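Hypothetical protein Cgl3021 (Corynebacterium glutamicum, PDB 2NSF) probably catalyses the mycothiol-dependent isomerisation of maleylpyruvate, using a bound zinc ion. Local coordinates at residues E204-L209 / V236-G241; L35-T40 / A131-S136. All blocks are in the same frame, centred on the assembly; numbering follows the deposited sequence.

Interaction 1: residues E204-L209 / V236-G241; sequences EGLVLL and VRYAAG. With SO4 (sulfate ion), chain D.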
ATOM      1  N   GLU A 204      -9.764  17.466  10.515  1.00 23.11           N
ATOM      2  CA  GLU A 204      -9.950  18.917  10.539  1.00 23.11           C
ATOM      3  C   GLU A 204      -8.813  19.604  11.292  1.00 22.93           C
ATOM      4  O   GLU A 204      -8.519  19.266  12.442  1.00 24.23           O
ATOM      5  CB  GLU A 204     -11.289  19.279  11.197  1.00 24.65           C
ATOM      6  CG  GLU A 204     -12.508  18.629  10.553  1.00 26.32           C
ATOM      7  CD  GLU A 204     -13.819  19.099  11.172  1.00 30.42           C
ATOM      8  OE1 GLU A 204     -13.827  19.432  12.375  1.00 28.48           O
ATOM      9  OE2 GLU A 204     -14.845  19.123  10.459  1.00 30.10           O
ATOM     10  N   GLY A 205      -8.177  20.569  10.634  1.00 21.92           N
ATOM     11  CA  GLY A 205      -7.084  21.305  11.244  1.00 21.35           C
ATOM     12  C   GLY A 205      -5.759  20.560  11.312  1.00 21.16           C
ATOM     13  O   GLY A 205      -4.735  21.159  11.636  1.00 21.22           O
ATOM     14  N   LEU A 206      -5.772  19.266  11.006  1.00 20.73           N
ATOM     15  CA  LEU A 206      -4.554  18.459  11.055  1.00 20.39           C
ATOM     16  C   LEU A 206      -3.714  18.627   9.795  1.00 18.33           C
ATOM     17  O   LEU A 206      -4.203  18.443   8.679  1.00 20.07           O
ATOM     18  CB  LEU A 206      -4.901  16.977  11.245  1.00 20.48           C
ATOM     19  CG  LEU A 206      -3.710  16.010  11.313  1.00 22.62           C
ATOM     20  CD1 LEU A 206      -2.848  16.335  12.531  1.00 22.27           C
ATOM     21  CD2 LEU A 206      -4.215  14.575  11.383  1.00 22.88           C
ATOM     22  N   VAL A 207      -2.445  18.971   9.977  1.00 18.47           N
ATOM     23  CA  VAL A 207      -1.527  19.163   8.861  1.00 18.14           C
ATOM     24  C   VAL A 207      -0.223  18.419   9.117  1.00 18.29           C
ATOM     25  O   VAL A 207       0.373  18.561  10.183  1.00 17.04           O
ATOM     26  CB  VAL A 207      -1.190  20.664   8.660  1.00 20.53           C
ATOM     27  CG1 VAL A 207      -0.216  20.838   7.491  1.00 18.95           C
ATOM     28  CG2 VAL A 207      -2.471  21.457   8.407  1.00 19.30           C
ATOM     29  N   LEU A 208       0.216  17.625   8.145  1.00 18.48           N
ATOM     30  CA  LEU A 208       1.471  16.898   8.281  1.00 17.35           C
ATOM     31  C   LEU A 208       2.560  17.772   7.681  1.00 17.31           C
ATOM     32  O   LEU A 208       2.356  18.395   6.638  1.00 18.55           O
ATOM     33  CB  LEU A 208       1.422  15.577   7.520  1.00 19.12           C
ATOM     34  CG  LEU A 208       0.262  14.625   7.799  1.00 19.77           C
ATOM     35  CD1 LEU A 208       0.509  13.341   7.024  1.00 20.24           C
ATOM     36  CD2 LEU A 208       0.130  14.350   9.298  1.00 20.68           C
ATOM     37  N   LEU A 209       3.716  17.817   8.330  1.00 16.94           N
ATOM     38  CA  LEU A 209       4.808  18.628   7.821  1.00 17.71           C
ATOM     39  C   LEU A 209       6.072  17.821   7.619  1.00 16.06           C
ATOM     40  O   LEU A 209       6.579  17.212   8.558  1.00 17.59           O
ATOM     41  CB  LEU A 209       5.113  19.783   8.784  1.00 17.36           C
ATOM     42  CG  LEU A 209       6.370  20.610   8.477  1.00 18.63           C
ATOM     43  CD1 LEU A 209       6.198  21.351   7.156  1.00 20.25           C
ATOM     44  CD2 LEU A 209       6.628  21.596   9.611  1.00 19.79           C
ATOM     45  N   VAL A 236       4.773   9.683   7.130  1.00 17.88           N
ATOM     46  CA  VAL A 236       4.042   8.657   6.400  1.00 16.76           C
ATOM     47  C   VAL A 236       3.737   7.479   7.329  1.00 17.64           C
ATOM     48  O   VAL A 236       2.640   6.932   7.283  1.00 16.38           O
ATOM     49  CB  VAL A 236       4.811   8.186   5.149  1.00 15.82           C
ATOM     50  CG1 VAL A 236       4.079   7.006   4.490  1.00 15.72           C
ATOM     51  CG2 VAL A 236       4.913   9.339   4.153  1.00 14.65           C
ATOM     52  N   ARG A 237       4.685   7.087   8.180  1.00 17.67           N
ATOM     53  CA  ARG A 237       4.409   5.989   9.115  1.00 18.85           C
ATOM     54  C   ARG A 237       3.225   6.415   9.976  1.00 18.64           C
ATOM     55  O   ARG A 237       2.310   5.630  10.240  1.00 18.71           O
ATOM     56  CB  ARG A 237       5.612   5.703  10.028  1.00 19.73           C
ATOM     57  CG  ARG A 237       5.288   4.753  11.192  1.00 20.46           C
ATOM     58  CD  ARG A 237       6.460   4.574  12.162  1.00 21.48           C
ATOM     59  NE  ARG A 237       7.424   3.566  11.714  1.00 25.16           N
ATOM     60  CZ  ARG A 237       7.223   2.251  11.771  1.00 25.74           C
ATOM     61  NH1 ARG A 237       8.160   1.418  11.341  1.00 24.10           N
ATOM     62  NH2 ARG A 237       6.089   1.765  12.263  1.00 26.75           N
ATOM     63  N   TYR A 238       3.254   7.672  10.410  1.00 17.63           N
ATOM     64  CA  TYR A 238       2.192   8.230  11.240  1.00 18.42           C
ATOM     65  C   TYR A 238       0.848   8.265  10.514  1.00 18.02           C
ATOM     66  O   TYR A 238      -0.158   7.780  11.034  1.00 19.66           O
ATOM     67  CB  TYR A 238       2.566   9.654  11.684  1.00 18.23           C
ATOM     68  CG  TYR A 238       1.420  10.413  12.318  1.00 19.35           C
ATOM     69  CD1 TYR A 238       0.968  10.101  13.600  1.00 19.07           C
ATOM     70  CD2 TYR A 238       0.764  11.427  11.618  1.00 20.25           C
ATOM     71  CE1 TYR A 238      -0.112  10.782  14.173  1.00 19.80           C
ATOM     72  CE2 TYR A 238      -0.317  12.112  12.178  1.00 21.18           C
ATOM     73  CZ  TYR A 238      -0.748  11.782  13.454  1.00 21.67           C
ATOM     74  OH  TYR A 238      -1.815  12.451  14.009  1.00 21.42           O
ATOM     75  N   ALA A 239       0.833   8.836   9.313  1.00 17.33           N
ATOM     76  CA  ALA A 239      -0.402   8.944   8.538  1.00 16.88           C
ATOM     77  C   ALA A 239      -0.972   7.576   8.195  1.00 18.20           C
ATOM     78  O   ALA A 239      -2.191   7.405   8.092  1.00 18.34           O
ATOM     79  CB  ALA A 239      -0.150   9.742   7.260  1.00 18.15           C
ATOM     80  N   ALA A 240      -0.087   6.599   8.024  1.00 16.92           N
ATOM     81  CA  ALA A 240      -0.503   5.243   7.687  1.00 18.77           C
ATOM     82  C   ALA A 240      -1.024   4.474   8.900  1.00 19.75           C
ATOM     83  O   ALA A 240      -1.369   3.291   8.794  1.00 20.59           O
ATOM     84  CB  ALA A 240       0.663   4.489   7.044  1.00 19.08           C
ATOM     85  N   GLY A 241      -1.084   5.145  10.045  1.00 19.64           N
ATOM     86  CA  GLY A 241      -1.577   4.525  11.261  1.00 21.72           C
ATOM     87  C   GLY A 241      -0.605   3.523  11.850  1.00 22.55           C
ATOM     88  O   GLY A 241      -0.987   2.633  12.609  1.00 23.21           O
TER
HETATM   89  S   SO4 D 403      11.118   4.253  10.456  1.00 43.99           S
HETATM   90  O1  SO4 D 403      11.732   3.183  11.274  1.00 45.16           O
HETATM   91  O2  SO4 D 403      11.412   4.158   9.011  1.00 42.88           O
HETATM   92  O3  SO4 D 403       9.700   4.516  10.768  1.00 44.51           O
HETATM   93  O4  SO4 D 403      11.799   5.461  10.882  1.00 49.49           O
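The N-H of Arg237 NE points at O3 of the sulfate ion, 2.6 Å from NE and nearly straight, with an N-H...O angle of 176°. The sulfur lies at the edge of the guanidinium group, in its plane. The Arg237 chain bends at chi3 (-83°), which turns NE toward the anion. The backbone N of Gly179 also bonds the sulfate, and Arg237 NH2 reaches the carbonyl of Arg242. The ion probably comes from the crystallisation liquor. This polar group stands apart from the apolar contact between strand and helix.

That contact centres on Leu208, which divides its two methyls between neighbouring helix residues. Its CD1 meets CB of Ala239 at 3.7 Å. Its CD2 comes to the edge of the Tyr238 ring, in the ring plane, 3.7 Å from Tyr238 CE2. With CG anti to its own carbonyl carbon (chi1 -53°), Leu208 carries both methyls to the helix.

Helix 232-239 here covers one face of the mixed sheet of the C-terminal region, following directly after strand 226-230. Helix 183-199 packs on the same layer: Thr194 touches Leu208 and Trp197 touches Ala239.

Leu206 adds a looser touch, with its CD2 4.1 Å from Tyr238 OH, approaching from the opposite direction. That hydroxyl is hydrogen-bonded to the carbonyl of Pro255, which ties the ring to the C-terminal tail. Just beyond, the helix ends in a Schellman motif, where Gly241 takes a positive phi and its N bonds back to Tyr238 O at 3.0 Å.

Interaction 2: residues L35-T40 / A131-S136; sequences LARLGT and AWRETS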
ATOM      1  N   LEU A  35       9.802   0.181  -9.765  1.00 19.82           N
ATOM      2  CA  LEU A  35       9.528   0.442  -8.360  1.00 19.12           C
ATOM      3  C   LEU A  35       8.638  -0.635  -7.754  1.00 17.53           C
ATOM      4  O   LEU A  35       8.820  -1.014  -6.602  1.00 18.99           O
ATOM      5  CB  LEU A  35       8.881   1.820  -8.182  1.00 19.74           C
ATOM      6  CG  LEU A  35       9.860   3.003  -8.166  1.00 22.53           C
ATOM      7  CD1 LEU A  35       9.082   4.303  -8.210  1.00 22.34           C
ATOM      8  CD2 LEU A  35      10.732   2.940  -6.917  1.00 21.85           C
ATOM      9  N   ALA A  36       7.675  -1.130  -8.530  1.00 18.01           N
ATOM     10  CA  ALA A  36       6.785  -2.178  -8.034  1.00 18.44           C
ATOM     11  C   ALA A  36       7.572  -3.470  -7.861  1.00 17.96           C
ATOM     12  O   ALA A  36       7.382  -4.197  -6.884  1.00 18.13           O
ATOM     13  CB  ALA A  36       5.620  -2.393  -9.003  1.00 19.77           C
ATOM     14  N   ARG A  37       8.450  -3.756  -8.818  1.00 18.48           N
ATOM     15  CA  ARG A  37       9.274  -4.957  -8.759  1.00 19.90           C
ATOM     16  C   ARG A  37      10.260  -4.861  -7.597  1.00 18.36           C
ATOM     17  O   ARG A  37      10.475  -5.832  -6.878  1.00 17.10           O
ATOM     18  CB  ARG A  37      10.024  -5.153 -10.078  1.00 21.50           C
ATOM     19  CG  ARG A  37       9.120  -5.582 -11.223  1.00 23.73           C
ATOM     20  CD  ARG A  37       9.851  -5.576 -12.550  1.00 26.25           C
ATOM     21  NE  ARG A  37       9.057  -6.215 -13.597  1.00 26.32           N
ATOM     22  CZ  ARG A  37       9.328  -6.135 -14.894  1.00 29.79           C
ATOM     23  NH1 ARG A  37      10.377  -5.436 -15.317  1.00 29.31           N
ATOM     24  NH2 ARG A  37       8.554  -6.760 -15.772  1.00 31.17           N
ATOM     25  N   LEU A  38      10.858  -3.686  -7.414  1.00 18.38           N
ATOM     26  CA  LEU A  38      11.805  -3.488  -6.318  1.00 18.57           C
ATOM     27  C   LEU A  38      11.113  -3.677  -4.972  1.00 17.67           C
ATOM     28  O   LEU A  38      11.663  -4.297  -4.056  1.00 15.90           O
ATOM     29  CB  LEU A  38      12.414  -2.084  -6.388  1.00 20.12           C
ATOM     30  CG  LEU A  38      13.517  -1.888  -7.432  1.00 21.69           C
ATOM     31  CD1 LEU A  38      13.868  -0.415  -7.541  1.00 22.19           C
ATOM     32  CD2 LEU A  38      14.743  -2.710  -7.040  1.00 21.05           C
ATOM     33  N   GLY A  39       9.908  -3.129  -4.856  1.00 18.09           N
ATOM     34  CA  GLY A  39       9.157  -3.256  -3.620  1.00 17.02           C
ATOM     35  C   GLY A  39       8.787  -4.697  -3.336  1.00 16.27           C
ATOM     36  O   GLY A  39       8.777  -5.134  -2.184  1.00 17.28           O
ATOM     37  N   THR A  40       8.477  -5.441  -4.392  1.00 15.46           N
ATOM     38  CA  THR A  40       8.104  -6.840  -4.242  1.00 16.89           C
ATOM     39  C   THR A  40       9.312  -7.644  -3.771  1.00 16.55           C
ATOM     40  O   THR A  40       9.190  -8.483  -2.882  1.00 18.06           O
ATOM     41  CB  THR A  40       7.576  -7.426  -5.564  1.00 18.63           C
ATOM     42  OG1 THR A  40       6.450  -6.656  -6.011  1.00 19.06           O
ATOM     43  CG2 THR A  40       7.138  -8.874  -5.363  1.00 17.91           C
ATOM     44  N   ALA A 131       1.355 -10.549 -16.323  1.00 24.68           N
ATOM     45  CA  ALA A 131       0.209  -9.753 -16.755  1.00 24.65           C
ATOM     46  C   ALA A 131       0.678  -8.372 -17.196  1.00 24.47           C
ATOM     47  O   ALA A 131       0.254  -7.865 -18.234  1.00 25.18           O
ATOM     48  CB  ALA A 131      -0.809  -9.628 -15.625  1.00 23.70           C
ATOM     49  N   TRP A 132       1.558  -7.766 -16.404  1.00 24.27           N
ATOM     50  CA  TRP A 132       2.081  -6.446 -16.742  1.00 25.14           C
ATOM     51  C   TRP A 132       2.951  -6.478 -17.994  1.00 26.54           C
ATOM     52  O   TRP A 132       2.822  -5.618 -18.866  1.00 26.60           O
ATOM     53  CB  TRP A 132       2.898  -5.869 -15.580  1.00 23.20           C
ATOM     54  CG  TRP A 132       2.073  -5.382 -14.429  1.00 22.43           C
ATOM     55  CD1 TRP A 132       0.812  -4.859 -14.486  1.00 21.83           C
ATOM     56  CD2 TRP A 132       2.484  -5.287 -13.061  1.00 21.32           C
ATOM     57  NE1 TRP A 132       0.413  -4.444 -13.239  1.00 21.01           N
ATOM     58  CE2 TRP A 132       1.422  -4.694 -12.343  1.00 20.35           C
ATOM     59  CE3 TRP A 132       3.651  -5.645 -12.367  1.00 21.13           C
ATOM     60  CZ2 TRP A 132       1.489  -4.444 -10.967  1.00 19.57           C
ATOM     61  CZ3 TRP A 132       3.720  -5.398 -10.994  1.00 20.22           C
ATOM     62  CH2 TRP A 132       2.643  -4.803 -10.311  1.00 18.22           C
ATOM     63  N   ARG A 133       3.834  -7.466 -18.082  1.00 28.83           N
ATOM     64  CA  ARG A 133       4.726  -7.582 -19.232  1.00 32.20           C
ATOM     65  C   ARG A 133       3.988  -7.765 -20.555  1.00 32.89           C
ATOM     66  O   ARG A 133       4.443  -7.288 -21.596  1.00 32.46           O
ATOM     67  CB  ARG A 133       5.706  -8.747 -19.049  1.00 35.41           C
ATOM     68  CG  ARG A 133       6.702  -8.578 -17.915  1.00 40.17           C
ATOM     69  CD  ARG A 133       7.976  -9.369 -18.190  1.00 46.66           C
ATOM     70  NE  ARG A 133       7.700 -10.728 -18.648  1.00 52.08           N
ATOM     71  CZ  ARG A 133       8.636 -11.618 -18.968  1.00 55.49           C
ATOM     72  NH1 ARG A 133       9.921 -11.296 -18.878  1.00 57.87           N
ATOM     73  NH2 ARG A 133       8.288 -12.829 -19.378  1.00 57.15           N
ATOM     74  N   GLU A 134       2.848  -8.447 -20.518  1.00 32.53           N
ATOM     75  CA  GLU A 134       2.088  -8.694 -21.740  1.00 34.09           C
ATOM     76  C   GLU A 134       0.988  -7.676 -22.020  1.00 33.19           C
ATOM     77  O   GLU A 134       0.215  -7.838 -22.967  1.00 34.16           O
ATOM     78  CB  GLU A 134       1.494 -10.105 -21.703  1.00 35.75           C
ATOM     79  CG  GLU A 134       2.526 -11.182 -21.383  1.00 38.77           C
ATOM     80  CD  GLU A 134       1.988 -12.590 -21.558  1.00 40.29           C
ATOM     81  OE1 GLU A 134       0.788 -12.809 -21.301  1.00 41.35           O
ATOM     82  OE2 GLU A 134       2.773 -13.484 -21.938  1.00 41.90           O
ATOM     83  N   THR A 135       0.924  -6.624 -21.212  1.00 31.64           N
ATOM     84  CA  THR A 135      -0.086  -5.585 -21.385  1.00 31.42           C
ATOM     85  C   THR A 135       0.254  -4.681 -22.567  1.00 33.26           C
ATOM     86  O   THR A 135       1.386  -4.212 -22.697  1.00 32.81           O
ATOM     87  CB  THR A 135      -0.220  -4.728 -20.104  1.00 29.40           C
ATOM     88  OG1 THR A 135      -0.744  -5.540 -19.048  1.00 27.84           O
ATOM     89  CG2 THR A 135      -1.151  -3.540 -20.334  1.00 26.70           C
ATOM     90  N   SER A 136      -0.732  -4.441 -23.427  1.00 35.10           N
ATOM     91  CA  SER A 136      -0.532  -3.599 -24.600  1.00 37.21           C
ATOM     92  C   SER A 136      -0.492  -2.124 -24.225  1.00 38.65           C
ATOM     93  O   SER A 136      -0.982  -1.727 -23.167  1.00 38.22           O
ATOM     94  CB  SER A 136      -1.647  -3.830 -25.624  1.00 37.08           C
ATOM     95  OG  SER A 136      -2.906  -3.438 -25.107  1.00 38.82           O
TER
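Ala36 sets its CB against the six-membered ring of Trp132, 4.0 Å from Trp132 CH2. The methyl approaches the indole obliquely. Beside this pair, Arg37 reaches across to Arg133. Arg37 NH2 lies 3.4 Å from Arg133 CG, which sits at the edge of the Arg37 guanidinium, in its plane. Arg37 is extended from CG to NE, and this lets it span the gap between the helices. The two arginine side chains cross at about a right angle, with guanidinium planes 70° apart. Asp129 forms a salt bridge with Arg37 NE, which probably eases the closeness of Arg37 NH2 to Arg133 NE, 5.0 Å away.

Further out, Trp132 NE1 is hydrogen-bonded to Thr157 OG1, and Trp140 meets the indole with planes about 30° apart. These partners help to fix the ring. One turn along the helix from Ala36, Thr40 OG1 donates to Ala36 O at 2.8 Å, and Thr40 N reaches that oxygen from the other face of its carbonyl plane.

Leu158 and Arg161 of helix 156-171 and Met84 of helix 66-89 also touch Trp132. The tryptophan therefore joins four long helices, consistent with a DinB-like four-helix bundle, in which helix 156-171 carries zinc ligands Glu164 and His168 and helix 66-89 carries His72.

How the interactions relate
From the N terminus, helix 29-49 supplies the first segment of interaction 2. The chain then runs through helices 66-89 and 99-109 before the end of helix 114-133 returns to it, closing a span of 90 residues. Helix 156-171 follows, and helix 183-199 opens the C-terminal region and packs beside interaction 1. There interaction 1 closes a shorter span of 26 residues, between strand 206-210 and helix 232-239. The two spans are in series and neither nest nor cross. The centres of interactions 1 and 2 lie about 30 Å apart, on opposite sides of the chain's centre. Interaction 2 ties helix to helix in the zinc-binding part, and interaction 1 ties helix to sheet.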